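PDB 4E8H: glutathione S-transferase from Bombyx mori, which binds glutathione as a homodimer and probably catalyses its transfer to electrophilic compounds, as glutathione transferases generally do. Local coordinates for residues E43-E48 with P54-P59; M61-F66 with Q75-N80; N104-T109 with D162-V167. All blocks are in the same frame, centred on the assembly; numbering follows the deposited sequence.

In the fold
The three contacts follow one another along the chain. Interactions 1 and 2 lie about 18 Å apart, centre to centre, in the thioredoxin-like N-terminal domain: the first around helix 47-52 and the loop before strand 60-63, the second between that strand with its hairpin and helix 71-82. Interaction 3 belongs to the helical C-terminal domain, joining helices 93-124 and 160-174, about 24 Å from interaction 1 and 19 Å from interaction 2, between centres. It touches interaction 2 through Q75, which packs on T164 and I163. Glutathione sits at interaction 1, and its binding residue R72 pairs with D106 of interaction 3, so the site draws on both domains; all three contacts touch the second subunit.

Interaction 1: residues E43-E48 with P54-P59; sequences EHMTPE and PQHTIP. With GSH (glutathione), chain F.
M45 and H56 make a Met-aromatic contact: SD of M45 lies over one face of the H56 imidazole, 3.6 Å from the ring centroid and 16° off the normal. The methionine chain bends at its second and third torsions, which folds its thioether over the ring; a flexible, polarisable side chain suits this exposed position. H44 reaches the same residue differently. Its CD2 meets the carbonyl O of H56 at the imidazole edge, at 3.2 Å, while the two rings stand obliquely, their planes 70° apart.

The polar contacts go to glutathione, whose glycine carboxylate comes to the edges of both imidazoles. ND1 of H56 donates a hydrogen bond to O32 of the ligand at 3.0 Å, bent to 138°, and NE2 of H44 lies 3.3 Å from the same oxygen. Imidazole suits both places, since its flat edge can offer a nitrogen to the carboxylate; of the two, the H56 nitrogen makes the clear hydrogen bond. I58 binds through its backbone: its N gives a bond of 2.8 Å to glutathione O2, and its O accepts from glutathione N2 at 2.9 Å. This paired grip on the cysteinyl part precedes the cis peptide bond to P59, the cis-proline feature of thioredoxin-like folds.

Helix 47-52, N-capped by T46, connects the two segments and places Y49 against H44 and I58. The 54-59 loop leads into strand 60-63, while I58 and P59 rest on helix 16-27 and T57 on W69 of strand 66-69.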
loop_
_atom_site.group_PDB
_atom_site.type_symbol
_atom_site.label_atom_id
_atom_site.label_comp_id
_atom_site.label_asym_id
_atom_site.label_seq_id
_atom_site.Cartn_x
_atom_site.Cartn_y
_atom_site.Cartn_z
ATOM N N GLU B 43 21.831 -2.610 -13.754
ATOM C CA GLU B 43 21.048 -3.372 -14.736
ATOM C C GLU B 43 19.576 -2.952 -14.767
ATOM O O GLU B 43 18.874 -3.192 -15.752
ATOM C CB GLU B 43 21.169 -4.878 -14.488
ATOM C CG GLU B 43 22.543 -5.455 -14.814
ATOM C CD GLU B 43 22.585 -6.975 -14.765
ATOM O OE1 GLU B 43 23.609 -7.547 -15.195
ATOM O OE2 GLU B 43 21.609 -7.602 -14.299
ATOM N N HIS B 44 19.124 -2.326 -13.683
ATOM C CA HIS B 44 17.777 -1.768 -13.597
ATOM C C HIS B 44 17.712 -0.344 -14.162
ATOM O O HIS B 44 16.638 0.259 -14.217
ATOM C CB HIS B 44 17.275 -1.804 -12.143
ATOM C CG HIS B 44 18.043 -0.918 -11.206
ATOM N ND1 HIS B 44 19.420 -0.915 -11.139
ATOM C CD2 HIS B 44 17.620 -0.027 -10.279
ATOM C CE1 HIS B 44 19.812 -0.047 -10.223
ATOM N NE2 HIS B 44 18.739 0.504 -9.684
ATOM N N MET B 45 18.859 0.181 -14.593
ATOM C CA MET B 45 18.960 1.576 -15.037
ATOM C C MET B 45 19.242 1.758 -16.535
ATOM O O MET B 45 19.493 2.878 -16.985
ATOM C CB MET B 45 20.021 2.326 -14.218
ATOM C CG MET B 45 19.717 2.459 -12.728
ATOM S SD MET B 45 18.257 3.451 -12.344
ATOM C CE MET B 45 18.852 5.115 -12.655
ATOM N N THR B 46 19.207 0.668 -17.298
ATOM C CA THR B 46 19.398 0.735 -18.749
ATOM C C THR B 46 18.197 1.431 -19.402
ATOM O O THR B 46 17.109 1.443 -18.821
ATOM C CB THR B 46 19.556 -0.672 -19.368
ATOM O OG1 THR B 46 18.379 -1.446 -19.111
ATOM C CG2 THR B 46 20.776 -1.391 -18.799
ATOM N N PRO B 47 18.387 2.020 -20.603
ATOM C CA PRO B 47 17.242 2.565 -21.343
ATOM C C PRO B 47 16.107 1.551 -21.542
ATOM O O PRO B 47 14.933 1.932 -21.545
ATOM C CB PRO B 47 17.855 2.957 -22.687
ATOM C CG PRO B 47 19.256 3.314 -22.353
ATOM C CD PRO B 47 19.668 2.381 -21.244
ATOM N N GLU B 48 16.464 0.275 -21.693
ATOM C CA GLU B 48 15.495 -0.808 -21.871
ATOM C C GLU B 48 14.658 -1.053 -20.615
ATOM O O GLU B 48 13.432 -1.171 -20.698
ATOM C CB GLU B 48 16.201 -2.105 -22.289
ATOM C CG GLU B 48 16.766 -2.105 -23.713
ATOM C CD GLU B 48 18.012 -1.241 -23.878
ATOM O OE1 GLU B 48 18.711 -0.974 -22.874
ATOM O OE2 GLU B 48 18.292 -0.831 -25.024
ATOM N N PRO B 54 9.705 2.815 -15.494
ATOM C CA PRO B 54 10.368 4.101 -15.235
ATOM C C PRO B 54 10.801 4.299 -13.780
ATOM O O PRO B 54 11.689 5.111 -13.509
ATOM C CB PRO B 54 9.309 5.139 -15.630
ATOM C CG PRO B 54 8.013 4.396 -15.669
ATOM C CD PRO B 54 8.362 3.000 -16.071
ATOM N N GLN B 55 10.186 3.554 -12.862
ATOM C CA GLN B 55 10.557 3.611 -11.448
ATOM C C GLN B 55 11.785 2.738 -11.143
ATOM O O GLN B 55 12.320 2.782 -10.033
ATOM C CB GLN B 55 9.364 3.223 -10.562
ATOM C CG GLN B 55 9.362 3.901 -9.194
ATOM C CD GLN B 55 8.115 3.607 -8.368
ATOM O OE1 GLN B 55 7.052 3.287 -8.905
ATOM N NE2 GLN B 55 8.245 3.724 -7.052
ATOM N N HIS B 56 12.231 1.967 -12.138
ATOM C CA HIS B 56 13.420 1.104 -12.032
ATOM C C HIS B 56 13.522 0.349 -10.699
ATOM O O HIS B 56 14.517 0.453 -9.975
ATOM C CB HIS B 56 14.712 1.882 -12.349
ATOM C CG HIS B 56 14.879 3.138 -11.552
ATOM N ND1 HIS B 56 15.366 3.143 -10.264
ATOM C CD2 HIS B 56 14.622 4.432 -11.862
ATOM C CE1 HIS B 56 15.402 4.384 -9.812
ATOM N NE2 HIS B 56 14.956 5.186 -10.763
ATOM N N THR B 57 12.471 -0.402 -10.390
ATOM C CA THR B 57 12.429 -1.231 -9.193
ATOM C C THR B 57 12.392 -2.710 -9.555
ATOM O O THR B 57 12.035 -3.084 -10.676
ATOM C CB THR B 57 11.177 -0.939 -8.331
ATOM O OG1 THR B 57 10.002 -1.013 -9.153
ATOM C CG2 THR B 57 11.263 0.440 -7.680
ATOM N N ILE B 58 12.783 -3.537 -8.592
ATOM C CA ILE B 58 12.470 -4.959 -8.604
ATOM C C ILE B 58 11.594 -5.252 -7.376
ATOM O O ILE B 58 11.780 -4.633 -6.325
ATOM C CB ILE B 58 13.743 -5.853 -8.618
ATOM C CG1 ILE B 58 14.678 -5.507 -7.451
ATOM C CG2 ILE B 58 14.467 -5.730 -9.960
ATOM C CD1 ILE B 58 15.695 -6.589 -7.119
ATOM N N PRO B 59 10.627 -6.182 -7.499
ATOM C CA PRO B 59 10.302 -7.001 -8.664
ATOM C C PRO B 59 9.541 -6.235 -9.740
ATOM O O PRO B 59 8.759 -5.332 -9.431
ATOM C CB PRO B 59 9.405 -8.095 -8.077
ATOM C CG PRO B 59 8.728 -7.441 -6.933
ATOM C CD PRO B 59 9.733 -6.473 -6.363
HETATM N N1 GSH F . 7.248 -1.211 -2.705
HETATM C CA1 GSH F . 8.024 -1.945 -3.690
HETATM C C1 GSH F . 7.440 -3.320 -3.853
HETATM O O11 GSH F . 6.743 -3.823 -2.945
HETATM O O12 GSH F . 7.639 -3.976 -4.899
HETATM C CB1 GSH F . 9.479 -2.041 -3.236
HETATM C CG1 GSH F . 10.419 -2.205 -4.430
HETATM C CD1 GSH F . 11.836 -1.808 -4.072
HETATM O OE1 GSH F . 12.088 -0.630 -3.339
HETATM N N2 GSH F . 12.812 -2.616 -4.486
HETATM C CA2 GSH F . 14.215 -2.288 -4.296
HETATM C C2 GSH F . 14.772 -1.631 -5.522
HETATM O O2 GSH F . 14.256 -1.996 -6.780
HETATM C CB2 GSH F . 15.003 -3.558 -3.995
HETATM S SG2 GSH F . 14.518 -4.332 -2.431
HETATM N N3 GSH F . 15.738 -0.724 -5.361
HETATM C CA3 GSH F . 16.463 -0.146 -6.484
HETATM C C3 GSH F . 15.813 1.116 -7.007
HETATM O O31 GSH F . 14.653 1.426 -6.655
HETATM O O32 GSH F . 16.423 1.871 -7.799
#

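Interaction 2: residues M61-F66 with Q75-N80; sequences MDDNGF and QTYLVN
The beta-hairpin of the thioredoxin-like domain meets the helix that follows it through Y77, whose ring and hydroxyl touch M61, D63 and F66. A type I' turn from D63 to F66 joins strands 60-63 and 66-69, and helix 75-80 runs alongside strand 61-63 with axes 11.5 Å apart at 19°. G65 suits the turn because its positive phi would press a side chain against the preceding carbonyl O; OD1 of D62 accepts from its N in an Asx motif.

Tyrosine combines an aromatic surface with a hydroxyl, and both are used here. With CG of Y77 anti to its backbone N (chi1 168°), the ring is directed to the hairpin. The F66 side chain runs antiparallel to that of Y77, placing CE2 over one face of the tyrosine ring, 3.8 Å above its plane. The two rings remain oblique, with centroids 5.2 Å apart. M61 crosses Y77 at about a right angle, its CE 3.6 Å from CE2 of Y77, and its SD also reaches CD2 of L78 at 4.0 Å, so the unbranched methionine fills the space between hairpin and helix.

R94 of the second subunit forms a salt bridge with D63 and also bonds to the Y77 hydroxyl, tying this contact to the dimer interface. Y82 adds another bond to OD2 of D63, which probably helps to steady the buried charge. The Y77 hydroxyl donates to OD2 of D63 at 2.6 Å, meeting that oxygen at its anti lone pair.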
loop_
_atom_site.group_PDB
_atom_site.type_symbol
_atom_site.label_atom_id
_atom_site.label_comp_id
_atom_site.label_asym_id
_atom_site.label_seq_id
_atom_site.Cartn_x
_atom_site.Cartn_y
_atom_site.Cartn_z
ATOM N N MET B 61 7.212 -7.494 -13.062
ATOM C CA MET B 61 6.611 -8.629 -13.740
ATOM C C MET B 61 6.345 -8.309 -15.209
ATOM O O MET B 61 5.884 -7.214 -15.538
ATOM C CB MET B 61 5.304 -9.015 -13.045
ATOM C CG MET B 61 4.594 -10.202 -13.665
ATOM S SD MET B 61 2.817 -10.189 -13.379
ATOM C CE MET B 61 2.294 -8.934 -14.551
ATOM N N ASP B 62 6.646 -9.272 -16.080
ATOM C CA ASP B 62 6.238 -9.224 -17.485
ATOM C C ASP B 62 5.414 -10.468 -17.822
ATOM O O ASP B 62 5.965 -11.536 -18.116
ATOM C CB ASP B 62 7.456 -9.086 -18.417
ATOM C CG ASP B 62 7.087 -9.141 -19.906
ATOM O OD1 ASP B 62 5.888 -9.213 -20.260
ATOM O OD2 ASP B 62 8.018 -9.115 -20.735
ATOM N N ASP B 63 4.092 -10.319 -17.756
ATOM C CA ASP B 63 3.163 -11.358 -18.183
ATOM C C ASP B 63 2.867 -11.147 -19.661
ATOM O O ASP B 63 1.922 -10.435 -20.025
ATOM C CB ASP B 63 1.876 -11.334 -17.340
ATOM C CG ASP B 63 0.815 -12.327 -17.826
ATOM O OD1 ASP B 63 1.144 -13.276 -18.570
ATOM O OD2 ASP B 63 -0.363 -12.153 -17.451
ATOM N N ASN B 64 3.711 -11.738 -20.501
ATOM C CA ASN B 64 3.464 -11.808 -21.935
ATOM C C ASN B 64 3.172 -10.438 -22.565
ATOM O O ASN B 64 2.259 -10.296 -23.382
ATOM C CB ASN B 64 2.335 -12.813 -22.203
ATOM C CG ASN B 64 2.686 -14.221 -21.736
ATOM O OD1 ASN B 64 3.020 -15.076 -22.549
ATOM N ND2 ASN B 64 2.623 -14.461 -20.428
ATOM N N GLY B 65 3.954 -9.437 -22.172
ATOM C CA GLY B 65 3.781 -8.073 -22.671
ATOM C C GLY B 65 3.162 -7.109 -21.672
ATOM O O GLY B 65 3.347 -5.895 -21.782
ATOM N N PHE B 66 2.416 -7.643 -20.707
ATOM C CA PHE B 66 1.826 -6.823 -19.651
ATOM C C PHE B 66 2.828 -6.633 -18.517
ATOM O O PHE B 66 3.239 -7.599 -17.865
ATOM C CB PHE B 66 0.511 -7.433 -19.140
ATOM C CG PHE B 66 -0.118 -6.675 -17.997
ATOM C CD1 PHE B 66 -0.555 -5.361 -18.163
ATOM C CD2 PHE B 66 -0.288 -7.283 -16.755
ATOM C CE1 PHE B 66 -1.138 -4.660 -17.107
ATOM C CE2 PHE B 66 -0.872 -6.592 -15.692
ATOM C CZ PHE B 66 -1.298 -5.277 -15.870
ATOM N N GLN B 75 1.087 -9.676 -6.608
ATOM C CA GLN B 75 0.445 -10.761 -5.863
ATOM C C GLN B 75 -1.047 -10.861 -6.147
ATOM O O GLN B 75 -1.552 -11.935 -6.491
ATOM C CB GLN B 75 0.613 -10.543 -4.365
ATOM C CG GLN B 75 1.932 -10.962 -3.784
ATOM C CD GLN B 75 1.926 -10.813 -2.283
ATOM O OE1 GLN B 75 1.985 -9.701 -1.755
ATOM N NE2 GLN B 75 1.828 -11.934 -1.580
ATOM N N THR B 76 -1.748 -9.742 -5.983
ATOM C CA THR B 76 -3.195 -9.711 -6.154
ATOM C C THR B 76 -3.594 -9.945 -7.612
ATOM O O THR B 76 -4.593 -10.620 -7.879
ATOM C CB THR B 76 -3.823 -8.405 -5.613
ATOM O OG1 THR B 76 -3.198 -7.273 -6.228
ATOM C CG2 THR B 76 -3.655 -8.315 -4.098
ATOM N N TYR B 77 -2.805 -9.406 -8.545
ATOM C CA TYR B 77 -3.018 -9.654 -9.977
ATOM C C TYR B 77 -2.930 -11.137 -10.344
ATOM O O TYR B 77 -3.758 -11.634 -11.111
ATOM C CB TYR B 77 -2.040 -8.850 -10.848
ATOM C CG TYR B 77 -2.032 -9.295 -12.301
ATOM C CD1 TYR B 77 -3.129 -9.053 -13.131
ATOM C CD2 TYR B 77 -0.938 -9.976 -12.841
ATOM C CE1 TYR B 77 -3.136 -9.471 -14.461
ATOM C CE2 TYR B 77 -0.936 -10.398 -14.174
ATOM C CZ TYR B 77 -2.037 -10.139 -14.976
ATOM O OH TYR B 77 -2.042 -10.547 -16.292
ATOM N N LEU B 78 -1.928 -11.834 -9.810
ATOM C CA LEU B 78 -1.754 -13.254 -10.110
ATOM C C LEU B 78 -2.960 -14.070 -9.645
ATOM O O LEU B 78 -3.391 -14.995 -10.339
ATOM C CB LEU B 78 -0.444 -13.798 -9.524
ATOM C CG LEU B 78 0.884 -13.202 -10.020
ATOM C CD1 LEU B 78 2.066 -13.858 -9.318
ATOM C CD2 LEU B 78 1.041 -13.301 -11.536
ATOM N N VAL B 79 -3.519 -13.710 -8.490
ATOM C CA VAL B 79 -4.741 -14.362 -8.015
ATOM C C VAL B 79 -5.969 -13.970 -8.857
ATOM O O VAL B 79 -6.714 -14.850 -9.292
ATOM C CB VAL B 79 -4.995 -14.140 -6.498
ATOM C CG1 VAL B 79 -6.225 -14.926 -6.037
ATOM C CG2 VAL B 79 -3.778 -14.561 -5.682
ATOM N N ASN B 80 -6.168 -12.671 -9.098
ATOM C CA ASN B 80 -7.305 -12.198 -9.908
ATOM C C ASN B 80 -7.347 -12.817 -11.302
ATOM O O ASN B 80 -8.414 -13.190 -11.791
ATOM C CB ASN B 80 -7.313 -10.666 -10.040
ATOM C CG ASN B 80 -7.668 -9.957 -8.743
ATOM O OD1 ASN B 80 -8.294 -10.530 -7.848
ATOM N ND2 ASN B 80 -7.273 -8.692 -8.641
#

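Interaction 3: residues N104-T109 with D162-V167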
loop_
_atom_site.group_PDB
_atom_site.type_symbol
_atom_site.label_atom_id
_atom_site.label_comp_id
_atom_site.label_asym_id
_atom_site.label_seq_id
_atom_site.Cartn_x
_atom_site.Cartn_y
_atom_site.Cartn_z
ATOM N N ASN B 104 -2.010 -2.954 2.960
ATOM C CA ASN B 104 -1.638 -1.566 3.244
ATOM C C ASN B 104 -0.899 -1.428 4.580
ATOM O O ASN B 104 0.034 -0.627 4.697
ATOM C CB ASN B 104 -2.861 -0.641 3.194
ATOM C CG ASN B 104 -3.247 -0.242 1.771
ATOM O OD1 ASN B 104 -3.386 0.942 1.467
ATOM N ND2 ASN B 104 -3.419 -1.230 0.898
ATOM N N PHE B 105 -1.314 -2.212 5.577
ATOM C CA PHE B 105 -0.582 -2.316 6.843
ATOM C C PHE B 105 0.852 -2.767 6.582
ATOM O O PHE B 105 1.799 -2.160 7.080
ATOM C CB PHE B 105 -1.283 -3.290 7.802
ATOM C CG PHE B 105 -0.494 -3.604 9.053
ATOM C CD1 PHE B 105 -0.448 -2.702 10.114
ATOM C CD2 PHE B 105 0.189 -4.812 9.174
ATOM C CE1 PHE B 105 0.277 -2.994 11.270
ATOM C CE2 PHE B 105 0.915 -5.114 10.327
ATOM C CZ PHE B 105 0.959 -4.205 11.377
ATOM N N ASP B 106 1.001 -3.826 5.791
ATOM C CA ASP B 106 2.316 -4.369 5.477
ATOM C C ASP B 106 3.199 -3.325 4.794
ATOM O O ASP B 106 4.326 -3.096 5.227
ATOM C CB ASP B 106 2.197 -5.635 4.620
ATOM C CG ASP B 106 3.536 -6.326 4.402
ATOM O OD1 ASP B 106 4.272 -6.549 5.390
ATOM O OD2 ASP B 106 3.850 -6.652 3.238
ATOM N N LEU B 107 2.684 -2.681 3.751
ATOM C CA LEU B 107 3.467 -1.686 3.020
ATOM C C LEU B 107 3.742 -0.420 3.837
ATOM O O LEU B 107 4.895 -0.005 3.981
ATOM C CB LEU B 107 2.800 -1.323 1.683
ATOM C CG LEU B 107 3.445 -0.208 0.843
ATOM C CD1 LEU B 107 4.934 -0.462 0.579
ATOM C CD2 LEU B 107 2.701 -0.024 -0.473
ATOM N N GLY B 108 2.684 0.187 4.364
ATOM C CA GLY B 108 2.795 1.498 4.998
ATOM C C GLY B 108 3.219 1.506 6.455
ATOM O O GLY B 108 3.563 2.559 6.990
ATOM N N THR B 109 3.196 0.341 7.100
ATOM C CA THR B 109 3.499 0.256 8.528
ATOM C C THR B 109 4.625 -0.738 8.835
ATOM O O THR B 109 5.731 -0.327 9.187
ATOM C CB THR B 109 2.229 -0.063 9.363
ATOM O OG1 THR B 109 1.221 0.918 9.089
ATOM C CG2 THR B 109 2.537 -0.059 10.859
ATOM N N ASP B 162 -0.832 -12.853 4.321
ATOM C CA ASP B 162 0.053 -13.726 5.109
ATOM C C ASP B 162 1.398 -13.944 4.426
ATOM O O ASP B 162 2.437 -13.958 5.086
ATOM C CB ASP B 162 -0.588 -15.093 5.355
ATOM C CG ASP B 162 -1.889 -14.999 6.113
ATOM O OD1 ASP B 162 -1.852 -14.855 7.352
ATOM O OD2 ASP B 162 -2.951 -15.078 5.465
ATOM N N ILE B 163 1.367 -14.121 3.107
ATOM C CA ILE B 163 2.570 -14.415 2.329
ATOM C C ILE B 163 3.578 -13.254 2.353
ATOM O O ILE B 163 4.771 -13.483 2.561
ATOM C CB ILE B 163 2.231 -14.875 0.874
ATOM C CG1 ILE B 163 1.353 -16.137 0.903
ATOM C CG2 ILE B 163 3.510 -15.114 0.061
ATOM C CD1 ILE B 163 0.927 -16.663 -0.473
ATOM N N THR B 164 3.113 -12.019 2.165
ATOM C CA THR B 164 4.027 -10.866 2.184
ATOM C C THR B 164 4.513 -10.499 3.594
ATOM O O THR B 164 5.681 -10.146 3.779
ATOM C CB THR B 164 3.465 -9.623 1.431
ATOM O OG1 THR B 164 4.392 -8.534 1.539
ATOM C CG2 THR B 164 2.108 -9.197 1.983
ATOM N N ILE B 165 3.617 -10.601 4.574
ATOM C CA ILE B 165 3.954 -10.341 5.974
ATOM C C ILE B 165 4.984 -11.359 6.495
ATOM O O ILE B 165 5.924 -10.984 7.201
ATOM C CB ILE B 165 2.676 -10.267 6.868
ATOM C CG1 ILE B 165 1.912 -8.965 6.580
ATOM C CG2 ILE B 165 3.029 -10.366 8.355
ATOM C CD1 ILE B 165 0.486 -8.915 7.126
ATOM N N VAL B 166 4.823 -12.629 6.115
ATOM C CA VAL B 166 5.723 -13.698 6.575
ATOM C C VAL B 166 7.185 -13.499 6.138
ATOM O O VAL B 166 8.101 -13.952 6.827
ATOM C CB VAL B 166 5.195 -15.128 6.218
ATOM C CG1 VAL B 166 5.660 -15.582 4.837
ATOM C CG2 VAL B 166 5.613 -16.141 7.280
ATOM N N VAL B 167 7.395 -12.816 5.012
ATOM C CA VAL B 167 8.747 -12.489 4.552
ATOM C C VAL B 167 9.491 -11.672 5.617
ATOM O O VAL B 167 10.650 -11.957 5.932
ATOM C CB VAL B 167 8.737 -11.740 3.190
ATOM C CG1 VAL B 167 10.138 -11.264 2.821
ATOM C CG2 VAL B 167 8.185 -12.637 2.087
HETATM O O HOH W 1 6.520 -7.745 4.647
#
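D106 presents its carboxylate to helix 160-174 with CG anti to the backbone N (chi1 -173°), and T164 turns OG1 to meet it by the same anti choice (chi1 178°). Reaching across from its own helix, OG1 of T164 donates to OD2 of D106 at 2.6 Å, on the syn side of that oxygen but 28° out of the carboxylate plane. Threonine fits closely here: while the hydroxyl supplies the donor, its methyl CG2 lies beside the same OD2 of D106, at 3.3 Å.

The other oxygen is served by water. A water between the two segments donates to OD1 of D106 and to the backbone O of T164, both at 2.7 Å, bridging side chain and main chain. I165 lies alongside the aspartate, its CG1 3.6 Å from OD1 of D106.

The contact joins helices 93-124 and 160-174 within the helical C-terminal domain, and the CA atoms of D106 and I165 approach to 6.2 Å. R72, a glutathione-binding residue of the N-terminal domain, forms a salt bridge with OD2 of D106, so the carboxylate probably helps to position that arginine as a second-shell partner. With an alanine here in place of D106 the carboxylate is gone, which would probably leave R72 without this salt-bridge partner and OG1 of T164 without its acceptor. I165 continues the apolar surface onto L143 and W188 of the neighbouring helices.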